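Local coordinates for protein starch synthase I (Hordeum vulgare, PDB 4HLN) that belongs to the starch synthase family of plant glycosyltransferases, with two Rossmann-like domains arranged in the GT-B fold, at residues A[149-154]-A[161-166]; A[155-160]-A[613-618]; A[264-269]-A[274-279]; A[296-301]-A[390-395]. All coordinates share one frame; numbering follows the deposited sequence.

Interactions 1, 3 and 4 reach the mixed sheet of the N-terminal Rossmann-like domain, whereas interaction 2 fastens the C-terminal helix 611-627 to it. Interactions 1 and 2 share helix 150-156, their centres about 11 Å apart, and meet where Leu154 packs on Ala615. The centre of interaction 3 is about 14 Å from those of interactions 1 and 4, and strand 264-269 is joined by backbone hydrogen bonds to its neighbour 294-299, which carries interaction 4. Along the chain, interactions 3 and 4 fall in series within the long loop closed by interaction 2. Its helix also reaches interaction 4, where Tyr618 OH lies 3.0 Å from Val393 N, so a C-terminal element completes the N-terminal domain.

Interaction 1 (A[149-154]-A[161-166]); sequences SLPIAL and VMVVMP
Leu154, whose CB rests on Val161, gives its backbone N-H to Leu150 O, with 2.9 Å from N to O; the same oxygen also takes a weak bond from Ala153 N. This first turn of helix 150-156 brings Pro151 and Leu154 to the face that meets strand 160-166. Pro151 has no N-H to offer, which suits a place in an opening turn. Its ring lies obliquely across Val163, with CB 3.9 Å from Val163 CG2 and CG only slightly farther off. Val161 is the residue shared by both helix positions. With its CG1 anti to the backbone N (chi1 178°), that methyl comes within 4.1 Å of Pro151 CB, while the other branch, CG2, turns to Leu154 CB at 4.0 Å. Met162, between the two valines, points to the other side of the sheet. The short helix and strand axes approach to 8.6 Å and run nearly antiparallel, at 161°. Phe129 of strand 126-130 touches Pro151, Leu154 and Val161, closing the apolar cluster from the adjoining strand. Helix 150-156, linking the parallel neighbours 126-130 and 160-166 across one face of the sheet, forms the beta-alpha-beta crossover of a Rossmann-like domain.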
# COMPACT_ATOMS: atom_id res chain seq x y z
N SER A 149 -3.90 3.62 -8.50
CA SER A 149 -4.14 3.46 -9.92
C SER A 149 -4.63 2.04 -10.26
O SER A 149 -4.92 1.74 -11.42
CB SER A 149 -2.87 3.81 -10.72
OG SER A 149 -1.84 4.29 -9.86
N LEU A 150 -4.74 1.18 -9.25
CA LEU A 150 -5.12 -0.21 -9.51
C LEU A 150 -6.40 -0.33 -10.33
O LEU A 150 -6.42 -1.01 -11.35
CB LEU A 150 -5.20 -1.06 -8.23
CG LEU A 150 -5.53 -2.52 -8.55
CD1 LEU A 150 -4.47 -3.12 -9.45
CD2 LEU A 150 -5.71 -3.37 -7.29
N PRO A 151 -7.47 0.34 -9.90
CA PRO A 151 -8.72 0.35 -10.68
C PRO A 151 -8.51 0.75 -12.14
O PRO A 151 -8.96 0.04 -13.05
CB PRO A 151 -9.57 1.40 -9.96
CG PRO A 151 -9.12 1.29 -8.52
CD PRO A 151 -7.64 0.98 -8.58
N ILE A 152 -7.83 1.86 -12.38
CA ILE A 152 -7.59 2.34 -13.74
C ILE A 152 -6.81 1.30 -14.58
O ILE A 152 -7.02 1.18 -15.80
CB ILE A 152 -6.90 3.73 -13.76
CG1 ILE A 152 -7.75 4.78 -13.05
CG2 ILE A 152 -6.68 4.20 -15.14
CD1 ILE A 152 -7.61 4.73 -11.51
N ALA A 153 -5.94 0.53 -13.92
CA ALA A 153 -5.08 -0.43 -14.60
C ALA A 153 -5.86 -1.66 -14.99
O ALA A 153 -5.73 -2.17 -16.11
CB ALA A 153 -3.91 -0.83 -13.70
N LEU A 154 -6.65 -2.15 -14.04
CA LEU A 154 -7.57 -3.24 -14.29
C LEU A 154 -8.54 -2.89 -15.41
O LEU A 154 -8.77 -3.69 -16.31
CB LEU A 154 -8.32 -3.57 -13.02
CG LEU A 154 -7.52 -4.35 -11.99
CD1 LEU A 154 -8.31 -4.46 -10.70
CD2 LEU A 154 -7.12 -5.74 -12.48
N VAL A 161 -15.03 -2.14 -14.32
CA VAL A 161 -14.51 -1.74 -13.01
C VAL A 161 -15.32 -0.60 -12.39
O VAL A 161 -15.48 0.47 -13.00
CB VAL A 161 -13.00 -1.32 -13.07
CG1 VAL A 161 -12.49 -0.86 -11.70
CG2 VAL A 161 -12.15 -2.46 -13.62
N MET A 162 -15.83 -0.85 -11.19
CA MET A 162 -16.56 0.18 -10.46
C MET A 162 -15.79 0.59 -9.22
O MET A 162 -15.16 -0.24 -8.57
CB MET A 162 -17.96 -0.34 -10.09
CG MET A 162 -18.79 0.65 -9.25
SD MET A 162 -20.47 0.10 -8.83
CE MET A 162 -21.13 -0.24 -10.45
N VAL A 163 -15.81 1.88 -8.88
CA VAL A 163 -15.32 2.29 -7.57
C VAL A 163 -16.38 3.08 -6.85
O VAL A 163 -16.85 4.10 -7.35
CB VAL A 163 -14.10 3.19 -7.64
CG1 VAL A 163 -13.66 3.53 -6.21
CG2 VAL A 163 -13.00 2.53 -8.42
N VAL A 164 -16.73 2.60 -5.66
CA VAL A 164 -17.77 3.22 -4.83
C VAL A 164 -17.14 3.94 -3.64
O VAL A 164 -16.33 3.36 -2.92
CB VAL A 164 -18.75 2.16 -4.31
CG1 VAL A 164 -19.89 2.80 -3.52
CG2 VAL A 164 -19.29 1.37 -5.46
N MET A 165 -17.53 5.19 -3.45
CA MET A 165 -16.93 6.12 -2.49
C MET A 165 -17.98 7.05 -1.96
O MET A 165 -19.02 7.24 -2.58
CB MET A 165 -15.95 7.05 -3.18
CG MET A 165 -14.60 6.52 -3.46
SD MET A 165 -14.04 7.48 -4.86
CE MET A 165 -15.40 7.10 -5.97
N PRO A 166 -17.69 7.69 -0.84
CA PRO A 166 -18.60 8.74 -0.39
C PRO A 166 -18.42 9.97 -1.25
O PRO A 166 -17.34 10.24 -1.76
CB PRO A 166 -18.13 9.02 1.04
CG PRO A 166 -17.36 7.76 1.44
CD PRO A 166 -16.69 7.34 0.19

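Interaction 2 (A[155-160]-A[613-618]); sequences AARGHR and HAAEQY
Arg157 reaches from the turn after helix 150-156 to helix 611-627, and its CB already points that way. CG stands anti to the carbonyl carbon (chi1 -59°), and the extended next bond delivers CD to Ala615, where CD and Ala615 CB are 3.9 Å apart. This is the apolar part of the contact. The chain then bends at chi3 (117°), which swings the guanidinium along the helix surface. NE forms a salt bridge with Asp612 OD1, one residue before the segment. NH1 does the same with Glu619 OE1, just beyond it, and the backbone of Glu616 lies over one guanidinium face, its CA 4.2 Å from NH1. NH2 comes to 4.1 Å from Glu616 OE1. That oxygen sits well out of the guanidinium plane, however, so no N-H is directed at it; the two flat groups are 31° apart. Glu619 has a second partner, for its OE2 is hydrogen-bonded to His159 NE2. Two carboxylates thus fix the orientation of the guanidinium, and the third, at the exposed Glu616, adds attraction through space alone; the positive charge of Arg157 would in turn favour the ionised form of these acids.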
# COMPACT_ATOMS: atom_id res chain seq x y z
N ALA A 155 -9.11 -1.69 -15.36
CA ALA A 155 -10.05 -1.28 -16.39
C ALA A 155 -9.39 -1.34 -17.76
O ALA A 155 -10.03 -1.67 -18.75
CB ALA A 155 -10.57 0.13 -16.12
N ALA A 156 -8.10 -1.04 -17.79
CA ALA A 156 -7.35 -0.94 -19.04
C ALA A 156 -7.09 -2.32 -19.62
O ALA A 156 -6.77 -2.46 -20.80
CB ALA A 156 -6.04 -0.22 -18.78
N ARG A 157 -7.19 -3.34 -18.77
CA ARG A 157 -7.00 -4.71 -19.20
C ARG A 157 -8.34 -5.36 -19.58
O ARG A 157 -8.40 -6.58 -19.75
CB ARG A 157 -6.34 -5.54 -18.10
CG ARG A 157 -4.99 -5.04 -17.63
CD ARG A 157 -4.32 -6.08 -16.73
NE ARG A 157 -3.08 -6.56 -17.32
CZ ARG A 157 -2.77 -7.85 -17.45
NH1 ARG A 157 -3.59 -8.77 -16.99
NH2 ARG A 157 -1.62 -8.21 -18.01
N GLY A 158 -9.40 -4.56 -19.68
CA GLY A 158 -10.68 -5.04 -20.16
C GLY A 158 -11.70 -5.47 -19.11
O GLY A 158 -12.77 -5.97 -19.43
N HIS A 159 -11.37 -5.28 -17.84
CA HIS A 159 -12.33 -5.54 -16.77
C HIS A 159 -13.36 -4.44 -16.71
O HIS A 159 -13.08 -3.29 -17.02
CB HIS A 159 -11.64 -5.68 -15.42
CG HIS A 159 -10.56 -6.71 -15.40
ND1 HIS A 159 -10.82 -8.06 -15.33
CD2 HIS A 159 -9.21 -6.59 -15.46
CE1 HIS A 159 -9.68 -8.73 -15.34
NE2 HIS A 159 -8.69 -7.86 -15.42
N ARG A 160 -14.57 -4.79 -16.30
CA ARG A 160 -15.58 -3.80 -16.01
C ARG A 160 -15.37 -3.39 -14.56
O ARG A 160 -15.50 -4.22 -13.67
CB ARG A 160 -16.98 -4.37 -16.21
CG ARG A 160 -17.98 -3.30 -16.61
CD ARG A 160 -19.39 -3.73 -16.32
NE ARG A 160 -20.32 -2.65 -16.63
CZ ARG A 160 -21.64 -2.77 -16.54
NH1 ARG A 160 -22.43 -1.75 -16.84
NH2 ARG A 160 -22.15 -3.93 -16.17
N HIS A 613 1.77 -5.59 -14.47
CA HIS A 613 2.30 -6.74 -13.77
C HIS A 613 1.56 -6.86 -12.45
O HIS A 613 1.18 -7.95 -12.02
CB HIS A 613 3.79 -6.58 -13.55
CG HIS A 613 4.42 -7.76 -12.90
ND1 HIS A 613 4.53 -7.89 -11.53
CD2 HIS A 613 4.97 -8.88 -13.43
CE1 HIS A 613 5.13 -9.03 -11.24
NE2 HIS A 613 5.41 -9.65 -12.37
N ALA A 614 1.33 -5.71 -11.81
CA ALA A 614 0.63 -5.69 -10.54
C ALA A 614 -0.80 -6.22 -10.69
O ALA A 614 -1.25 -7.05 -9.90
CB ALA A 614 0.63 -4.29 -9.97
N ALA A 615 -1.52 -5.72 -11.70
CA ALA A 615 -2.91 -6.13 -11.91
C ALA A 615 -3.01 -7.62 -12.24
O ALA A 615 -3.96 -8.29 -11.85
CB ALA A 615 -3.54 -5.31 -13.00
N GLU A 616 -2.00 -8.12 -12.95
CA GLU A 616 -1.91 -9.54 -13.23
C GLU A 616 -1.95 -10.34 -11.93
O GLU A 616 -2.68 -11.33 -11.82
CB GLU A 616 -0.60 -9.79 -13.97
CG GLU A 616 -0.56 -11.00 -14.83
CD GLU A 616 0.60 -10.94 -15.81
OE1 GLU A 616 1.33 -9.91 -15.80
OE2 GLU A 616 0.78 -11.90 -16.59
N GLN A 617 -1.18 -9.90 -10.93
CA GLN A 617 -1.14 -10.57 -9.63
C GLN A 617 -2.53 -10.59 -8.98
O GLN A 617 -3.04 -11.64 -8.58
CB GLN A 617 -0.18 -9.86 -8.69
CG GLN A 617 1.13 -9.47 -9.31
CD GLN A 617 1.93 -10.66 -9.72
OE1 GLN A 617 2.37 -11.44 -8.88
NE2 GLN A 617 2.13 -10.82 -11.03
N TYR A 618 -3.15 -9.42 -8.86
CA TYR A 618 -4.48 -9.37 -8.28
C TYR A 618 -5.43 -10.27 -9.05
O TYR A 618 -6.33 -10.88 -8.47
CB TYR A 618 -4.99 -7.93 -8.21
CG TYR A 618 -4.28 -7.11 -7.16
CD1 TYR A 618 -4.72 -7.10 -5.84
CD2 TYR A 618 -3.16 -6.36 -7.47
CE1 TYR A 618 -4.07 -6.36 -4.86
CE2 TYR A 618 -2.50 -5.61 -6.51
CZ TYR A 618 -2.96 -5.62 -5.20
OH TYR A 618 -2.31 -4.88 -4.23

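Interaction 3 (A[264-269]-A[274-279]); sequences CMFVVN and SLVPVL
Val268 meets Val276; ahead of that, Ser274 CA lies 6.3 Å from Val268 CA, and Ser274 OG is hydrogen-bonded to Asp270 O in the intervening loop. Leu275 turns its side chain away from the strand, but its carbonyl oxygen receives Leu279 N at 2.9 Å, a bond of the helical kind. Val276 points toward strand 264-269. Its CG1, held anti to the backbone N (chi1 162°), is the methyl that does the touching: it lies 3.8 Å from Val268 CG1 and 4.1 Å from Phe266 CD1. The valine crosses the phenylalanine side chain at about a right angle and approaches the ring obliquely. Val268 uses its second branch as well, since its CG2, between the backbone N and the carbonyl carbon, reaches toward Pro277 and stops 4.2 Å from Pro277 CD. Phe266 also makes a T-shaped stack with Tyr290. Laid over one face of the sheet, helix 276-284 is the crossover of the beta-alpha-beta unit formed with parallel neighbours 264-269 and 294-299; helix 347-354 lies against Pro277 and Val278, and against Ser274 in the loop before them, while on the other face Met265 and Val267 meet Phe622 of helix 611-627.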
# COMPACT_ATOMS: atom_id res chain seq x y z
N CYS A 264 -19.62 -10.50 -9.06
CA CYS A 264 -18.62 -9.47 -8.88
C CYS A 264 -17.51 -9.85 -7.93
O CYS A 264 -17.69 -10.65 -7.01
CB CYS A 264 -19.28 -8.19 -8.40
SG CYS A 264 -20.36 -7.56 -9.68
N MET A 265 -16.34 -9.28 -8.18
CA MET A 265 -15.31 -9.29 -7.17
C MET A 265 -15.38 -7.94 -6.46
O MET A 265 -15.16 -6.89 -7.07
CB MET A 265 -13.92 -9.56 -7.78
CG MET A 265 -12.78 -9.50 -6.72
SD MET A 265 -12.91 -10.62 -5.28
CE MET A 265 -12.65 -12.20 -6.08
N PHE A 266 -15.76 -7.98 -5.19
CA PHE A 266 -15.71 -6.78 -4.36
C PHE A 266 -14.33 -6.67 -3.75
O PHE A 266 -13.89 -7.59 -3.07
CB PHE A 266 -16.73 -6.85 -3.24
CG PHE A 266 -18.14 -6.76 -3.70
CD1 PHE A 266 -18.82 -5.56 -3.64
CD2 PHE A 266 -18.79 -7.88 -4.19
CE1 PHE A 266 -20.14 -5.47 -4.07
CE2 PHE A 266 -20.10 -7.80 -4.61
CZ PHE A 266 -20.78 -6.59 -4.54
N VAL A 267 -13.65 -5.56 -4.01
CA VAL A 267 -12.38 -5.26 -3.36
C VAL A 267 -12.62 -4.18 -2.31
O VAL A 267 -12.75 -2.99 -2.63
CB VAL A 267 -11.35 -4.74 -4.35
CG1 VAL A 267 -10.06 -4.44 -3.64
CG2 VAL A 267 -11.12 -5.76 -5.41
N VAL A 268 -12.69 -4.59 -1.05
CA VAL A 268 -12.98 -3.64 0.01
C VAL A 268 -11.73 -3.16 0.77
O VAL A 268 -10.91 -3.94 1.22
CB VAL A 268 -14.05 -4.21 0.92
CG1 VAL A 268 -15.13 -4.81 0.04
CG2 VAL A 268 -13.46 -5.27 1.82
N ASN A 269 -11.60 -1.84 0.86
CA ASN A 269 -10.38 -1.25 1.38
C ASN A 269 -10.54 -0.81 2.81
O ASN A 269 -11.35 0.08 3.11
CB ASN A 269 -9.95 -0.07 0.52
CG ASN A 269 -9.45 -0.52 -0.83
OD1 ASN A 269 -8.25 -0.58 -1.08
ND2 ASN A 269 -10.38 -0.88 -1.71
N SER A 274 -15.39 -2.47 5.45
CA SER A 274 -15.17 -3.82 5.95
C SER A 274 -16.44 -4.56 6.27
O SER A 274 -16.42 -5.76 6.54
CB SER A 274 -14.26 -3.81 7.18
OG SER A 274 -12.90 -3.86 6.80
N LEU A 275 -17.55 -3.85 6.26
CA LEU A 275 -18.81 -4.48 6.60
C LEU A 275 -19.40 -5.16 5.36
O LEU A 275 -20.29 -5.99 5.46
CB LEU A 275 -19.78 -3.44 7.16
CG LEU A 275 -20.93 -4.00 7.99
CD1 LEU A 275 -20.42 -4.44 9.36
CD2 LEU A 275 -22.00 -2.95 8.16
N VAL A 276 -18.88 -4.79 4.19
CA VAL A 276 -19.41 -5.30 2.93
C VAL A 276 -19.44 -6.84 2.87
O VAL A 276 -20.48 -7.43 2.59
CB VAL A 276 -18.62 -4.72 1.74
CG1 VAL A 276 -18.85 -5.54 0.48
CG2 VAL A 276 -18.99 -3.26 1.54
N PRO A 277 -18.30 -7.50 3.13
CA PRO A 277 -18.25 -8.96 3.10
C PRO A 277 -19.15 -9.58 4.15
O PRO A 277 -19.58 -10.73 4.00
CB PRO A 277 -16.79 -9.29 3.41
CG PRO A 277 -16.20 -8.03 3.93
CD PRO A 277 -16.98 -6.90 3.39
N VAL A 278 -19.43 -8.83 5.21
CA VAL A 278 -20.36 -9.34 6.22
C VAL A 278 -21.78 -9.30 5.66
O VAL A 278 -22.52 -10.26 5.76
CB VAL A 278 -20.27 -8.56 7.55
CG1 VAL A 278 -21.08 -9.25 8.64
CG2 VAL A 278 -18.82 -8.42 7.99
N LEU A 279 -22.13 -8.17 5.06
CA LEU A 279 -23.43 -8.01 4.42
C LEU A 279 -23.67 -9.12 3.40
O LEU A 279 -24.73 -9.78 3.42
CB LEU A 279 -23.53 -6.64 3.75
CG LEU A 279 -23.62 -5.52 4.79
CD1 LEU A 279 -23.68 -4.13 4.15
CD2 LEU A 279 -24.80 -5.77 5.75

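Interaction 4 (A[296-301]-A[390-395]); sequences TLVIHN and NGIVNG
Ile392 carries this contact almost alone, because its CD1 is the atom that meets Val298, Ile299 and His300. CG1 is anti to the carbonyl carbon (chi1 -43°), and chi2 (-104°) turns CD1 aside, toward the end of strand 294-299. It comes to 3.5 Å from Ile299 O, a methyl set against a backbone carbonyl, and to 3.9 Å from His300 CD2. The isoleucine crosses the histidine side chain at about a right angle and meets the imidazole obliquely. Beside these, the same CD1 lies 3.9 Å from Val298 CG1, which adds the purely apolar part. The imidazole is held from elsewhere, by a hydrogen bond between ND1 and Asp270 OD2, and CD2 is its atom nearest to Ile392. The His300 side chain also touches Pro526, in the C-terminal half of the chain. Tyr618 of helix 611-627 packs on Ile392, and Val359 of strand 357-360 lies against it too. That strand separates 294-299 from 389-391 in the sheet, so Ile392, just past the end of strand 389-391, spans it. The contact lies at the carboxyl ends of the parallel strands of a Rossmann-like domain, the side that faces the second domain across the cleft in the GT-B fold.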
# COMPACT_ATOMS: atom_id res chain seq x y z
N THR A 296 -12.41 -9.41 -1.61
CA THR A 296 -11.02 -9.32 -1.20
C THR A 296 -10.83 -8.15 -0.27
O THR A 296 -11.16 -7.01 -0.60
CB THR A 296 -10.11 -9.14 -2.42
OG1 THR A 296 -10.29 -10.25 -3.31
CG2 THR A 296 -8.62 -9.02 -1.98
N LEU A 297 -10.30 -8.43 0.90
CA LEU A 297 -10.03 -7.38 1.85
C LEU A 297 -8.61 -6.87 1.59
O LEU A 297 -7.66 -7.66 1.56
CB LEU A 297 -10.20 -7.90 3.27
CG LEU A 297 -9.73 -6.95 4.37
CD1 LEU A 297 -10.54 -5.65 4.35
CD2 LEU A 297 -9.82 -7.66 5.71
N VAL A 298 -8.48 -5.56 1.38
CA VAL A 298 -7.19 -4.91 1.25
C VAL A 298 -6.90 -4.10 2.51
O VAL A 298 -7.67 -3.20 2.88
CB VAL A 298 -7.11 -3.93 0.07
CG1 VAL A 298 -5.74 -3.27 0.06
CG2 VAL A 298 -7.40 -4.64 -1.25
N ILE A 299 -5.78 -4.41 3.15
CA ILE A 299 -5.43 -3.81 4.42
C ILE A 299 -4.18 -2.98 4.27
O ILE A 299 -3.07 -3.52 4.14
CB ILE A 299 -5.15 -4.89 5.47
CG1 ILE A 299 -6.35 -5.81 5.64
CG2 ILE A 299 -4.80 -4.27 6.80
CD1 ILE A 299 -6.19 -6.79 6.79
N HIS A 300 -4.34 -1.66 4.28
CA HIS A 300 -3.20 -0.77 4.19
C HIS A 300 -2.62 -0.46 5.58
O HIS A 300 -1.43 -0.17 5.71
CB HIS A 300 -3.59 0.51 3.45
CG HIS A 300 -4.10 0.27 2.07
ND1 HIS A 300 -5.44 0.31 1.75
CD2 HIS A 300 -3.45 -0.03 0.92
CE1 HIS A 300 -5.60 0.05 0.46
NE2 HIS A 300 -4.40 -0.16 -0.06
N ASN A 301 -3.44 -0.53 6.61
CA ASN A 301 -2.96 -0.38 7.98
C ASN A 301 -3.77 -1.19 8.99
O ASN A 301 -4.91 -1.57 8.73
CB ASN A 301 -2.98 1.09 8.41
CG ASN A 301 -4.37 1.56 8.79
OD1 ASN A 301 -4.82 1.38 9.93
ND2 ASN A 301 -5.08 2.14 7.82
N ASN A 390 -1.94 -12.49 1.03
CA ASN A 390 -0.99 -12.03 0.02
C ASN A 390 -0.60 -10.61 0.35
O ASN A 390 -1.38 -9.87 0.96
CB ASN A 390 -1.62 -12.04 -1.38
CG ASN A 390 -2.23 -13.38 -1.75
OD1 ASN A 390 -3.43 -13.64 -1.52
ND2 ASN A 390 -1.41 -14.25 -2.32
N GLY A 391 0.61 -10.22 -0.04
CA GLY A 391 1.06 -8.87 0.20
C GLY A 391 0.47 -7.88 -0.78
O GLY A 391 -0.02 -8.26 -1.85
N ILE A 392 0.51 -6.60 -0.42
CA ILE A 392 0.10 -5.55 -1.34
C ILE A 392 1.11 -5.51 -2.48
O ILE A 392 2.30 -5.62 -2.25
CB ILE A 392 0.11 -4.17 -0.67
CG1 ILE A 392 -0.50 -4.22 0.74
CG2 ILE A 392 -0.60 -3.16 -1.54
CD1 ILE A 392 -1.89 -3.65 0.83
N VAL A 393 0.64 -5.37 -3.71
CA VAL A 393 1.56 -5.23 -4.84
C VAL A 393 1.26 -3.93 -5.56
O VAL A 393 0.10 -3.66 -5.89
CB VAL A 393 1.48 -6.41 -5.83
CG1 VAL A 393 2.42 -6.18 -7.04
CG2 VAL A 393 1.82 -7.72 -5.13
N ASN A 394 2.31 -3.14 -5.79
CA ASN A 394 2.18 -1.84 -6.43
C ASN A 394 2.93 -1.75 -7.76
O ASN A 394 3.69 -2.65 -8.13
CB ASN A 394 2.62 -0.71 -5.47
CG ASN A 394 1.77 -0.65 -4.17
OD1 ASN A 394 2.31 -0.77 -3.06
ND2 ASN A 394 0.46 -0.45 -4.31
N GLY A 395 2.70 -0.67 -8.50
CA GLY A 395 3.43 -0.42 -9.73
C GLY A 395 3.99 0.99 -9.75
O GLY A 395 3.72 1.80 -8.85